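Local coordinates for apical membrane antigen 1-like protein, soluble form (Toxoplasma gondii, PDB 3ZLE) that probably takes part in host cell invasion as a member of the apicomplexan AMA1 family, at residues Ser30-Asp35 / Tyr336-Ser341; Phe88-Val93 / Tyr144-Val149; Gln92-Thr95 / Lys99-Pro102; Glu255-Val260 / Gly340-Val345. All coordinates share one frame; numbering follows the deposited sequence.

Interaction 1. Residues Ser30-Asp35 / Tyr336-Ser341; sequences SGIFVD and YTALGS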
loop_
_atom_site.group_PDB
_atom_site.type_symbol
_atom_site.label_atom_id
_atom_site.label_comp_id
_atom_site.label_asym_id
_atom_site.label_seq_id
_atom_site.Cartn_x
_atom_site.Cartn_y
_atom_site.Cartn_z
ATOM N N SER A 30 0.018 0.762 10.078
ATOM C CA SER A 30 0.731 2.007 9.851
ATOM C C SER A 30 0.139 2.711 8.652
ATOM O O SER A 30 -0.843 2.251 8.103
ATOM C CB SER A 30 2.204 1.753 9.690
ATOM O OG SER A 30 2.922 2.966 9.800
ATOM N N GLY A 31 0.622 3.917 8.353
ATOM C CA GLY A 31 0.107 4.650 7.206
ATOM C C GLY A 31 0.418 3.904 5.910
ATOM O O GLY A 31 1.337 3.052 5.861
ATOM N N ILE A 32 -0.326 4.247 4.854
ATOM C CA ILE A 32 -0.215 3.564 3.554
ATOM C C ILE A 32 0.265 4.567 2.514
ATOM O O ILE A 32 1.371 4.419 1.964
ATOM C CB ILE A 32 -1.568 2.958 3.134
ATOM C CG1 ILE A 32 -2.059 1.970 4.218
ATOM C CG2 ILE A 32 -1.460 2.288 1.775
ATOM C CD1 ILE A 32 -3.533 1.661 4.145
ATOM N N PHE A 33 -0.454 5.689 2.384
ATOM C CA PHE A 33 -0.039 6.751 1.423
ATOM C C PHE A 33 1.346 7.257 1.800
ATOM O O PHE A 33 2.320 7.064 1.049
ATOM C CB PHE A 33 -1.068 7.891 1.359
ATOM C CG PHE A 33 -0.725 8.994 0.360
ATOM C CD1 PHE A 33 -0.969 8.822 -1.022
ATOM C CD2 PHE A 33 -0.319 10.236 0.801
ATOM C CE1 PHE A 33 -0.681 9.826 -1.938
ATOM C CE2 PHE A 33 -0.024 11.262 -0.115
ATOM C CZ PHE A 33 -0.209 11.053 -1.497
ATOM N N VAL A 34 1.463 7.810 3.009
ATOM C CA VAL A 34 2.765 8.027 3.643
ATOM C C VAL A 34 2.866 7.212 4.948
ATOM O O VAL A 34 1.991 7.300 5.842
ATOM C CB VAL A 34 2.975 9.503 3.991
ATOM C CG1 VAL A 34 4.160 9.647 4.958
ATOM C CG2 VAL A 34 3.195 10.325 2.726
ATOM N N ASP A 35 3.885 6.372 5.005
ATOM C CA ASP A 35 4.108 5.464 6.125
ATOM C C ASP A 35 5.204 5.981 7.026
ATOM O O ASP A 35 6.384 5.903 6.704
ATOM C CB ASP A 35 4.472 4.086 5.620
ATOM C CG ASP A 35 4.695 3.108 6.725
ATOM O OD1 ASP A 35 4.935 3.568 7.884
ATOM O OD2 ASP A 35 4.605 1.865 6.455
ATOM N N TYR A 336 -10.885 -3.382 -4.135
ATOM C CA TYR A 336 -9.511 -2.904 -4.158
ATOM C C TYR A 336 -9.079 -2.420 -2.746
ATOM O O TYR A 336 -9.918 -1.925 -1.953
ATOM C CB TYR A 336 -9.448 -1.702 -5.121
ATOM C CG TYR A 336 -9.518 -2.077 -6.578
ATOM C CD1 TYR A 336 -8.477 -2.794 -7.173
ATOM C CD2 TYR A 336 -10.608 -1.700 -7.374
ATOM C CE1 TYR A 336 -8.458 -3.062 -8.495
ATOM C CE2 TYR A 336 -10.620 -1.985 -8.749
ATOM C CZ TYR A 336 -9.528 -2.660 -9.297
ATOM O OH TYR A 336 -9.510 -3.015 -10.620
ATOM N N THR A 337 -7.786 -2.369 -2.489
ATOM C CA THR A 337 -7.330 -1.544 -1.332
ATOM C C THR A 337 -6.235 -0.596 -1.685
ATOM O O THR A 337 -5.507 -0.773 -2.680
ATOM C CB THR A 337 -6.871 -2.374 -0.146
ATOM O OG1 THR A 337 -5.594 -2.924 -0.426
ATOM C CG2 THR A 337 -7.856 -3.482 0.191
ATOM N N ALA A 338 -5.998 0.350 -0.804
ATOM C CA ALA A 338 -4.790 1.153 -0.928
ATOM C C ALA A 338 -3.490 0.360 -0.834
ATOM O O ALA A 338 -2.469 0.759 -1.436
ATOM C CB ALA A 338 -4.797 2.302 0.033
ATOM N N LEU A 339 -3.536 -0.809 -0.227
ATOM C CA LEU A 339 -2.278 -1.653 -0.180
ATOM C C LEU A 339 -1.992 -2.485 -1.412
ATOM O O LEU A 339 -0.816 -2.638 -1.825
ATOM C CB LEU A 339 -2.277 -2.547 1.030
ATOM C CG LEU A 339 -1.992 -1.732 2.292
ATOM C CD1 LEU A 339 -2.467 -2.464 3.524
ATOM C CD2 LEU A 339 -0.503 -1.446 2.357
ATOM N N GLY A 340 -3.055 -3.106 -1.936
ATOM C CA GLY A 340 -2.918 -4.162 -2.917
ATOM C C GLY A 340 -2.523 -3.699 -4.296
ATOM O O GLY A 340 -2.381 -2.497 -4.545
ATOM N N SER A 341 -2.233 -4.682 -5.153
ATOM C CA SER A 341 -2.096 -4.493 -6.601
ATOM C C SER A 341 -3.441 -4.382 -7.292
ATOM O O SER A 341 -4.451 -4.610 -6.699
ATOM C CB SER A 341 -1.354 -5.687 -7.223
ATOM O OG SER A 341 -0.715 -5.279 -8.432
#
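Ile32 reaches the turn after strand 333-337 with its methyl branch, CG2, which meets two neighbouring residues at once. Ala338 CB lies 3.8 Å from Ile32 CG2, and Leu339 CD2 lies 3.9 Å from the same methyl. The branch is aimed by the first torsion of Ile32 (chi1 -58°): CG2 stands anti to the backbone N, while CG1 takes the place anti to the carbonyl carbon. CG1 and CD1 cross the isobutyl group of Leu339 at about a right angle and at longer range, Ile32 CD1 being 4.2 Å from Leu339 CG. The CB of Leu339 does not head for Ile32; the branch beyond it swings CD2 inward. Nothing polar bridges the segments. Ala338 O comes within 3.7 Å of Ile32 CG2, but its hydrogen bond is to Lys191 NZ.

The contact joins the loop between helix 24-27 and strand 38-40 to the turn that follows strand 333-337, an outermost strand of a four-stranded antiparallel sheet, in the buried middle of the AMA1 ectodomain, whose family belongs to the PAN clan. Ile24 of helix 24-27 touches both Ile32 and Leu339, and Phe261 of helix 253-262 also packs on Ile32. Each loop is shaped internally by a hydroxyl. Thr337 OG1 accepts from Gly340 N at 3.0 Å, forming an ST motif that turns the chain as it leaves the strand. In the other loop, Ser30 OG donates to Asp35 OD1 at 2.8 Å, from above the carboxylate plane, and Asp35 also binds backbone amides of Gly37, Gly47 and Gly48.

Interaction 2. Residues Phe88-Val93 / Tyr144-Val149; sequences FNNPQV and YKYPFV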
loop_
_atom_site.group_PDB
_atom_site.type_symbol
_atom_site.label_atom_id
_atom_site.label_comp_id
_atom_site.label_asym_id
_atom_site.label_seq_id
_atom_site.Cartn_x
_atom_site.Cartn_y
_atom_site.Cartn_z
ATOM N N PHE A 88 16.186 8.507 -4.308
ATOM C CA PHE A 88 16.061 8.090 -2.907
ATOM C C PHE A 88 16.925 6.877 -2.587
ATOM O O PHE A 88 16.961 6.430 -1.454
ATOM C CB PHE A 88 14.602 7.755 -2.604
ATOM C CG PHE A 88 13.689 8.939 -2.618
ATOM C CD1 PHE A 88 14.096 10.153 -3.182
ATOM C CD2 PHE A 88 12.462 8.857 -2.077
ATOM C CE1 PHE A 88 13.249 11.257 -3.187
ATOM C CE2 PHE A 88 11.611 9.944 -2.050
ATOM C CZ PHE A 88 12.006 11.155 -2.599
ATOM N N ASN A 89 17.614 6.334 -3.583
ATOM C CA ASN A 89 18.325 5.077 -3.425
ATOM C C ASN A 89 19.619 5.222 -2.655
ATOM O O ASN A 89 20.398 6.127 -2.925
ATOM C CB ASN A 89 18.657 4.486 -4.794
ATOM C CG ASN A 89 19.212 3.088 -4.687
ATOM O OD1 ASN A 89 18.576 2.207 -4.152
ATOM N ND2 ASN A 89 20.417 2.895 -5.158
ATOM N N ASN A 90 19.836 4.328 -1.696
ATOM C CA ASN A 90 21.033 4.332 -0.882
ATOM C C ASN A 90 22.258 4.116 -1.764
ATOM O O ASN A 90 22.298 3.171 -2.512
ATOM C CB ASN A 90 20.956 3.213 0.139
ATOM C CG ASN A 90 22.123 3.230 1.120
ATOM O OD1 ASN A 90 23.261 3.552 0.759
ATOM N ND2 ASN A 90 21.852 2.835 2.354
ATOM N N PRO A 91 23.239 5.025 -1.678
ATOM C CA PRO A 91 24.330 5.017 -2.636
ATOM C C PRO A 91 25.669 4.495 -2.092
ATOM O O PRO A 91 26.672 4.606 -2.781
ATOM C CB PRO A 91 24.465 6.498 -3.020
ATOM C CG PRO A 91 23.991 7.239 -1.819
ATOM C CD PRO A 91 22.947 6.380 -1.169
ATOM N N GLN A 92 25.688 3.969 -0.867
ATOM C CA GLN A 92 26.924 3.464 -0.280
ATOM C C GLN A 92 27.464 2.309 -1.092
ATOM O O GLN A 92 26.688 1.564 -1.702
ATOM C CB GLN A 92 26.693 3.017 1.161
ATOM C CG GLN A 92 26.465 4.154 2.145
ATOM C CD GLN A 92 25.791 3.666 3.425
ATOM O OE1 GLN A 92 26.406 2.970 4.241
ATOM N NE2 GLN A 92 24.507 3.982 3.576
ATOM N N VAL A 93 28.791 2.196 -1.156
ATOM C CA VAL A 93 29.449 0.972 -1.645
ATOM C C VAL A 93 29.983 0.155 -0.470
ATOM O O VAL A 93 30.303 0.716 0.588
ATOM C CB VAL A 93 30.606 1.279 -2.609
ATOM C CG1 VAL A 93 30.088 1.958 -3.867
ATOM C CG2 VAL A 93 31.639 2.148 -1.917
ATOM N N TYR A 144 18.362 3.037 12.943
ATOM C CA TYR A 144 17.314 3.352 11.961
ATOM C C TYR A 144 17.221 2.253 10.905
ATOM O O TYR A 144 18.240 1.793 10.405
ATOM C CB TYR A 144 17.653 4.677 11.267
ATOM C CG TYR A 144 16.494 5.305 10.526
ATOM C CD1 TYR A 144 15.587 6.102 11.187
ATOM C CD2 TYR A 144 16.360 5.162 9.139
ATOM C CE1 TYR A 144 14.536 6.699 10.520
ATOM C CE2 TYR A 144 15.295 5.717 8.477
ATOM C CZ TYR A 144 14.378 6.498 9.171
ATOM O OH TYR A 144 13.307 7.102 8.513
ATOM N N LYS A 145 16.004 1.880 10.520
ATOM C CA LYS A 145 15.818 0.958 9.380
ATOM C C LYS A 145 15.285 1.651 8.118
ATOM O O LYS A 145 14.155 2.147 8.104
ATOM C CB LYS A 145 14.876 -0.169 9.763
ATOM C CG LYS A 145 15.250 -0.899 11.034
ATOM C CD LYS A 145 16.308 -1.921 10.754
ATOM C CE LYS A 145 16.349 -2.932 11.895
ATOM N NZ LYS A 145 17.719 -3.474 11.990
ATOM N N TYR A 146 16.038 1.520 7.025
ATOM C CA TYR A 146 15.598 1.928 5.680
ATOM C C TYR A 146 14.387 1.151 5.161
ATOM O O TYR A 146 14.185 -0.011 5.529
ATOM C CB TYR A 146 16.738 1.739 4.687
ATOM C CG TYR A 146 17.992 2.524 5.011
ATOM C CD1 TYR A 146 17.961 3.924 5.182
ATOM C CD2 TYR A 146 19.231 1.883 5.081
ATOM C CE1 TYR A 146 19.156 4.659 5.337
ATOM C CE2 TYR A 146 20.413 2.609 5.242
ATOM C CZ TYR A 146 20.381 3.981 5.395
ATOM O OH TYR A 146 21.596 4.677 5.634
ATOM N N PRO A 147 13.548 1.798 4.333
ATOM C CA PRO A 147 12.513 1.079 3.588
ATOM C C PRO A 147 13.105 0.500 2.304
ATOM O O PRO A 147 14.204 0.890 1.906
ATOM C CB PRO A 147 11.525 2.196 3.205
ATOM C CG PRO A 147 12.393 3.405 3.060
ATOM C CD PRO A 147 13.429 3.265 4.158
ATOM N N PHE A 148 12.304 -0.253 1.560
ATOM C CA PHE A 148 12.827 -0.852 0.327
ATOM C C PHE A 148 11.836 -0.689 -0.814
ATOM O O PHE A 148 10.655 -0.478 -0.590
ATOM C CB PHE A 148 13.075 -2.339 0.581
ATOM C CG PHE A 148 11.809 -3.127 0.727
ATOM C CD1 PHE A 148 11.129 -3.586 -0.396
ATOM C CD2 PHE A 148 11.220 -3.279 1.974
ATOM C CE1 PHE A 148 9.942 -4.312 -0.252
ATOM C CE2 PHE A 148 10.039 -3.963 2.138
ATOM C CZ PHE A 148 9.380 -4.480 1.024
ATOM N N VAL A 149 12.305 -0.936 -2.030
ATOM C CA VAL A 149 11.432 -1.046 -3.163
ATOM C C VAL A 149 11.910 -2.230 -3.970
ATOM O O VAL A 149 13.128 -2.354 -4.270
ATOM C CB VAL A 149 11.483 0.219 -4.043
ATOM C CG1 VAL A 149 10.731 -0.027 -5.349
ATOM C CG2 VAL A 149 10.863 1.423 -3.308
#
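Asn90 OD1 is gripped twice by Gln92, which leaves the amide nitrogen of Asn90 turned to the ring of Tyr146. The stronger bond comes from Gln92 N, 3.0 Å from Asn90 OD1 and nearly straight, with an N-H...O angle of 171°; it closes an Asx turn. Gln92 NE2 adds a weak second bond to the same oxygen. With CG of Asn90 anti to its backbone N (chi1 -175°), the amide extends across to the second segment, where Asn90 ND2 lies 3.2 Å from Tyr146 CE2 and 3.6 Å from Tyr146 CZ. The approach is oblique to the ring, and amide and ring planes stand 81° apart. Gln92 meets the far end of the same tyrosine, its NE2 being 3.6 Å from Tyr146 OH, too long for a bond. That hydroxyl is instead hydrogen-bonded with Val134 N, which holds the ring's outer end.

The contact joins the long loop between strands 55-59 and 103-104 to the residues leading into strand 148-151, a member of the five-stranded antiparallel sheet of the ectodomain. Val159 of strand 156-159 touches Tyr146 and pairs through the backbone with Asn90, so one neighbouring strand braces both partners. No hydrogen bond crosses between the segments: the polar amide of Asn90 is fixed by bonds within its own loop, and its meeting with the tyrosine is a close van der Waals approach, to which an N-H turned toward the ring may add a weak attraction.

Interaction 3. Residues Gln92-Thr95 / Lys99-Pro102; sequences QVYT and KFSP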
loop_
_atom_site.group_PDB
_atom_site.type_symbol
_atom_site.label_atom_id
_atom_site.label_comp_id
_atom_site.label_asym_id
_atom_site.label_seq_id
_atom_site.Cartn_x
_atom_site.Cartn_y
_atom_site.Cartn_z
ATOM N N GLN A 92 25.688 3.969 -0.867
ATOM C CA GLN A 92 26.924 3.464 -0.280
ATOM C C GLN A 92 27.464 2.309 -1.092
ATOM O O GLN A 92 26.688 1.564 -1.702
ATOM C CB GLN A 92 26.693 3.017 1.161
ATOM C CG GLN A 92 26.465 4.154 2.145
ATOM C CD GLN A 92 25.791 3.666 3.425
ATOM O OE1 GLN A 92 26.406 2.970 4.241
ATOM N NE2 GLN A 92 24.507 3.982 3.576
ATOM N N VAL A 93 28.791 2.196 -1.156
ATOM C CA VAL A 93 29.449 0.972 -1.645
ATOM C C VAL A 93 29.983 0.155 -0.470
ATOM O O VAL A 93 30.303 0.716 0.588
ATOM C CB VAL A 93 30.606 1.279 -2.609
ATOM C CG1 VAL A 93 30.088 1.958 -3.867
ATOM C CG2 VAL A 93 31.639 2.148 -1.917
ATOM N N TYR A 94 29.998 -1.169 -0.622
ATOM C CA TYR A 94 30.749 -2.040 0.288
ATOM C C TYR A 94 32.233 -1.760 0.141
ATOM O O TYR A 94 32.675 -1.226 -0.889
ATOM C CB TYR A 94 30.465 -3.522 0.003
ATOM C CG TYR A 94 29.057 -3.931 0.372
ATOM C CD1 TYR A 94 28.642 -3.949 1.711
ATOM C CD2 TYR A 94 28.109 -4.181 -0.613
ATOM C CE1 TYR A 94 27.329 -4.231 2.055
ATOM C CE2 TYR A 94 26.795 -4.465 -0.287
ATOM C CZ TYR A 94 26.409 -4.505 1.044
ATOM O OH TYR A 94 25.105 -4.810 1.357
ATOM N N THR A 95 33.001 -2.115 1.167
ATOM C CA THR A 95 34.445 -1.941 1.128
ATOM C C THR A 95 35.060 -2.664 -0.075
ATOM O O THR A 95 36.056 -2.197 -0.636
ATOM C CB THR A 95 35.115 -2.393 2.445
ATOM O OG1 THR A 95 34.538 -3.634 2.874
ATOM C CG2 THR A 95 34.902 -1.343 3.543
ATOM N N LYS A 99 28.136 -1.962 -5.001
ATOM C CA LYS A 99 27.120 -1.054 -4.462
ATOM C C LYS A 99 26.193 -1.735 -3.430
ATOM O O LYS A 99 25.983 -2.934 -3.499
ATOM C CB LYS A 99 26.320 -0.424 -5.615
ATOM C CG LYS A 99 27.011 0.793 -6.218
ATOM C CD LYS A 99 26.358 1.213 -7.522
ATOM C CE LYS A 99 24.897 1.599 -7.326
ATOM N NZ LYS A 99 24.735 2.799 -6.467
ATOM N N PHE A 100 25.740 -0.996 -2.412
ATOM C CA PHE A 100 24.712 -1.510 -1.489
ATOM C C PHE A 100 23.470 -1.831 -2.302
ATOM O O PHE A 100 22.824 -2.867 -2.093
ATOM C CB PHE A 100 24.323 -0.471 -0.412
ATOM C CG PHE A 100 25.173 -0.511 0.857
ATOM C CD1 PHE A 100 26.544 -0.743 0.807
ATOM C CD2 PHE A 100 24.614 -0.180 2.089
ATOM C CE1 PHE A 100 27.320 -0.718 1.974
ATOM C CE2 PHE A 100 25.386 -0.142 3.251
ATOM C CZ PHE A 100 26.741 -0.407 3.192
ATOM N N SER A 101 23.099 -0.912 -3.192
ATOM C CA SER A 101 21.760 -0.905 -3.774
ATOM C C SER A 101 21.730 -0.192 -5.137
ATOM O O SER A 101 22.315 0.905 -5.302
ATOM C CB SER A 101 20.761 -0.258 -2.792
ATOM O OG SER A 101 19.441 -0.270 -3.324
ATOM N N PRO A 102 20.989 -0.757 -6.099
ATOM C CA PRO A 102 20.132 -1.947 -6.033
ATOM C C PRO A 102 20.921 -3.264 -6.122
ATOM O O PRO A 102 22.076 -3.270 -6.530
ATOM C CB PRO A 102 19.256 -1.815 -7.300
ATOM C CG PRO A 102 20.145 -1.092 -8.271
ATOM C CD PRO A 102 20.866 -0.065 -7.413
HETATM O O HOH W 1 24.295 1.858 -3.307
#
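Phe100 is sandwiched between Gln92 and Tyr94. On one face, Gln92 CB sits 3.6 Å from the centroid of the Phe100 ring, only 5° off the normal, a CH-pi contact. The amide of Gln92 runs on past the rim of the ring, OE1 coming within 3.4 Å of Phe100 CE2. The Tyr94 ring covers the other face in an offset stack, with centroids 4.3 Å apart and planes inclined by 24°. Tyr94 has CG anti to its carbonyl carbon (chi1 -69°), which folds the ring back over Phe100, although its CB does not point there.

Behind these side chains lies a single backbone bridge between Val93 and Lys99. Phe100 N donates to Gln92 O at 2.8 Å in a nearly straight bond, fixing the start of the phenylalanine side chain beside Gln92. A water 2.9 Å from Gln92 O also accepts from Ser101 N, continuing the link one residue further. Lys99 bends at its last two torsions, curling its ammonium toward Ser101 O for a weak bond, while its salt bridge is with Asp72.

The two segments are the outgoing and returning arms of a surface loop, linked by one beta bridge, before strand 103-104. Helix 120-129 contributes Tyr127, whose hydroxyl bonds with Tyr94 OH and Phe100 O, and strand 156-159 meets the returning arm through Val159 N, bonded to Ser101 OG, and through Tyr158, packed on Ser101 and Pro102.

Interaction 4. Residues Glu255-Val260 / Gly340-Val345; sequences ECWKRV and GSSTEV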
loop_
_atom_site.group_PDB
_atom_site.type_symbol
_atom_site.label_atom_id
_atom_site.label_comp_id
_atom_site.label_asym_id
_atom_site.label_seq_id
_atom_site.Cartn_x
_atom_site.Cartn_y
_atom_site.Cartn_z
ATOM N N GLU A 255 -8.585 3.093 -12.544
ATOM C CA GLU A 255 -8.681 4.441 -12.047
ATOM C C GLU A 255 -9.167 4.369 -10.597
ATOM O O GLU A 255 -8.626 5.036 -9.738
ATOM C CB GLU A 255 -9.638 5.281 -12.936
ATOM C CG GLU A 255 -10.083 6.632 -12.358
ATOM C CD GLU A 255 -10.804 7.521 -13.395
ATOM O OE1 GLU A 255 -10.479 7.442 -14.595
ATOM O OE2 GLU A 255 -11.691 8.304 -13.012
ATOM N N CYS A 256 -10.117 3.489 -10.322
ATOM C CA CYS A 256 -10.571 3.272 -8.949
ATOM C C CYS A 256 -9.425 2.780 -8.054
ATOM O O CYS A 256 -9.284 3.216 -6.927
ATOM C CB CYS A 256 -11.748 2.293 -8.900
ATOM S SG CYS A 256 -12.480 2.050 -7.256
ATOM N N TRP A 257 -8.598 1.903 -8.591
ATOM C CA TRP A 257 -7.488 1.348 -7.848
ATOM C C TRP A 257 -6.472 2.441 -7.459
ATOM O O TRP A 257 -5.984 2.481 -6.345
ATOM C CB TRP A 257 -6.830 0.234 -8.680
ATOM C CG TRP A 257 -5.489 -0.230 -8.140
ATOM C CD1 TRP A 257 -5.274 -1.008 -7.047
ATOM C CD2 TRP A 257 -4.188 0.089 -8.674
ATOM N NE1 TRP A 257 -3.914 -1.213 -6.868
ATOM C CE2 TRP A 257 -3.231 -0.556 -7.855
ATOM C CE3 TRP A 257 -3.752 0.793 -9.801
ATOM C CZ2 TRP A 257 -1.833 -0.475 -8.095
ATOM C CZ3 TRP A 257 -2.358 0.866 -10.054
ATOM C CH2 TRP A 257 -1.429 0.175 -9.240
ATOM N N LYS A 258 -6.218 3.362 -8.373
ATOM C CA LYS A 258 -5.365 4.511 -8.096
ATOM C C LYS A 258 -5.968 5.507 -7.126
ATOM O O LYS A 258 -5.249 6.156 -6.363
ATOM C CB LYS A 258 -5.041 5.217 -9.380
ATOM C CG LYS A 258 -3.898 4.579 -10.103
ATOM C CD LYS A 258 -3.658 5.230 -11.442
ATOM C CE LYS A 258 -2.470 4.570 -12.086
ATOM N NZ LYS A 258 -2.239 4.973 -13.480
ATOM N N ARG A 259 -7.289 5.628 -7.166
ATOM C CA ARG A 259 -7.981 6.637 -6.407
ATOM C C ARG A 259 -7.970 6.327 -4.933
ATOM O O ARG A 259 -7.859 7.227 -4.112
ATOM C CB ARG A 259 -9.420 6.742 -6.898
ATOM C CG ARG A 259 -10.204 7.892 -6.306
ATOM C CD ARG A 259 -10.957 8.638 -7.411
ATOM N NE ARG A 259 -12.305 8.146 -7.614
ATOM C CZ ARG A 259 -12.950 8.170 -8.793
ATOM N NH1 ARG A 259 -12.339 8.557 -9.892
ATOM N NH2 ARG A 259 -14.209 7.801 -8.861
ATOM N N VAL A 260 -8.225 5.073 -4.585
ATOM C CA VAL A 260 -8.284 4.698 -3.203
ATOM C C VAL A 260 -6.949 4.962 -2.512
ATOM O O VAL A 260 -6.910 5.432 -1.375
ATOM C CB VAL A 260 -8.737 3.240 -3.083
ATOM C CG1 VAL A 260 -7.737 2.281 -3.716
ATOM C CG2 VAL A 260 -9.129 2.875 -1.705
ATOM N N GLY A 340 -3.055 -3.106 -1.936
ATOM C CA GLY A 340 -2.918 -4.162 -2.917
ATOM C C GLY A 340 -2.523 -3.699 -4.296
ATOM O O GLY A 340 -2.381 -2.497 -4.545
ATOM N N SER A 341 -2.233 -4.682 -5.153
ATOM C CA SER A 341 -2.096 -4.493 -6.601
ATOM C C SER A 341 -3.441 -4.382 -7.292
ATOM O O SER A 341 -4.451 -4.610 -6.699
ATOM C CB SER A 341 -1.354 -5.687 -7.223
ATOM O OG SER A 341 -0.715 -5.279 -8.432
ATOM N N SER A 342 -3.432 -4.178 -8.596
ATOM C CA SER A 342 -4.662 -4.271 -9.354
ATOM C C SER A 342 -4.803 -5.672 -9.939
ATOM O O SER A 342 -5.835 -5.980 -10.496
ATOM C CB SER A 342 -4.702 -3.229 -10.495
ATOM O OG SER A 342 -3.611 -3.436 -11.379
ATOM N N THR A 343 -3.777 -6.520 -9.795
ATOM C CA THR A 343 -3.909 -7.895 -10.249
ATOM C C THR A 343 -5.034 -8.512 -9.435
ATOM O O THR A 343 -5.218 -8.141 -8.290
ATOM C CB THR A 343 -2.615 -8.700 -10.075
ATOM O OG1 THR A 343 -2.144 -8.596 -8.718
ATOM C CG2 THR A 343 -1.560 -8.205 -11.033
ATOM N N GLU A 344 -5.848 -9.373 -10.046
ATOM C CA GLU A 344 -7.083 -9.867 -9.406
ATOM C C GLU A 344 -7.081 -11.359 -9.029
ATOM O O GLU A 344 -6.607 -12.192 -9.818
ATOM C CB GLU A 344 -8.285 -9.581 -10.318
ATOM C CG GLU A 344 -8.471 -8.090 -10.659
ATOM C CD GLU A 344 -9.555 -7.872 -11.698
ATOM O OE1 GLU A 344 -10.158 -8.871 -12.164
ATOM O OE2 GLU A 344 -9.729 -6.735 -12.112
ATOM N N VAL A 345 -7.556 -11.697 -7.813
ATOM C CA VAL A 345 -7.651 -13.072 -7.424
ATOM C C VAL A 345 -9.125 -13.400 -7.195
ATOM O O VAL A 345 -9.935 -12.516 -6.911
ATOM C CB VAL A 345 -6.885 -13.363 -6.112
ATOM C CG1 VAL A 345 -5.399 -13.234 -6.248
ATOM C CG2 VAL A 345 -7.504 -12.674 -4.923
#
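Trp257 projects from helix 253-262 onto the turn that leads from strand 333-337 to strand 344-345. The helix lies on an antiparallel sheet, touching strand 303-308, and is tied to strand 315-320 by the disulfide Cys256-Cys317; a helix linked in this way to a sheet is a feature of PAN modules, consistent with the clan of this family.

The tight part of the contact is at the pyrrole side of the indole. Trp257 NE1 donates to Gly340 O at 3.1 Å, straight at the hydrogen (167°) and in the plane of the indole. Over one ring face, Ser342 CB lies 3.9 Å from the centroid of the five-membered ring, a CH-pi contact close to the normal. The backbone between those two residues wraps from the edge to the face, Ser341 C passing 3.2 Å from Trp257 NE1. The first torsion of Trp257 (chi1 168°) sets CG opposite the backbone N and throws the ring outward from the helix to reach the turn. Tyr336 meets the indole as well.

The outer side is looser. The CB atoms of Ser341 and Thr343 point away from the helix; Thr343 is exposed and bonds to Asp221, while Glu344 forms a salt bridge with Lys253 at the start of the helix. Gly340 O, which also receives Lys191 NZ, is met by Trp257 NE1 from above its carbonyl plane, 45° out of it.

The four contacts fall into two pairs. Interactions 1 and 4 share Gly340 and Ser341, have centres 11 Å apart, and meet directly where Tyr336 CD1 packs 3.7 Å from Trp257 CD1; the same turn is thus gripped by a loop on one hand and a helix on the other. Interactions 2 and 3 share Gln92 and Val93, with centres 10 Å apart, and are joined by a probable hydrogen bond of 2.8 Å between Asn89 OD1 and Ser101 OG. The pairs do not touch: interactions 1 and 2 have centres 20 Å apart, and interactions 3 and 4, 34 Å. A bound N-acetylglucosamine lies about 9 Å from the Gln92 side chain.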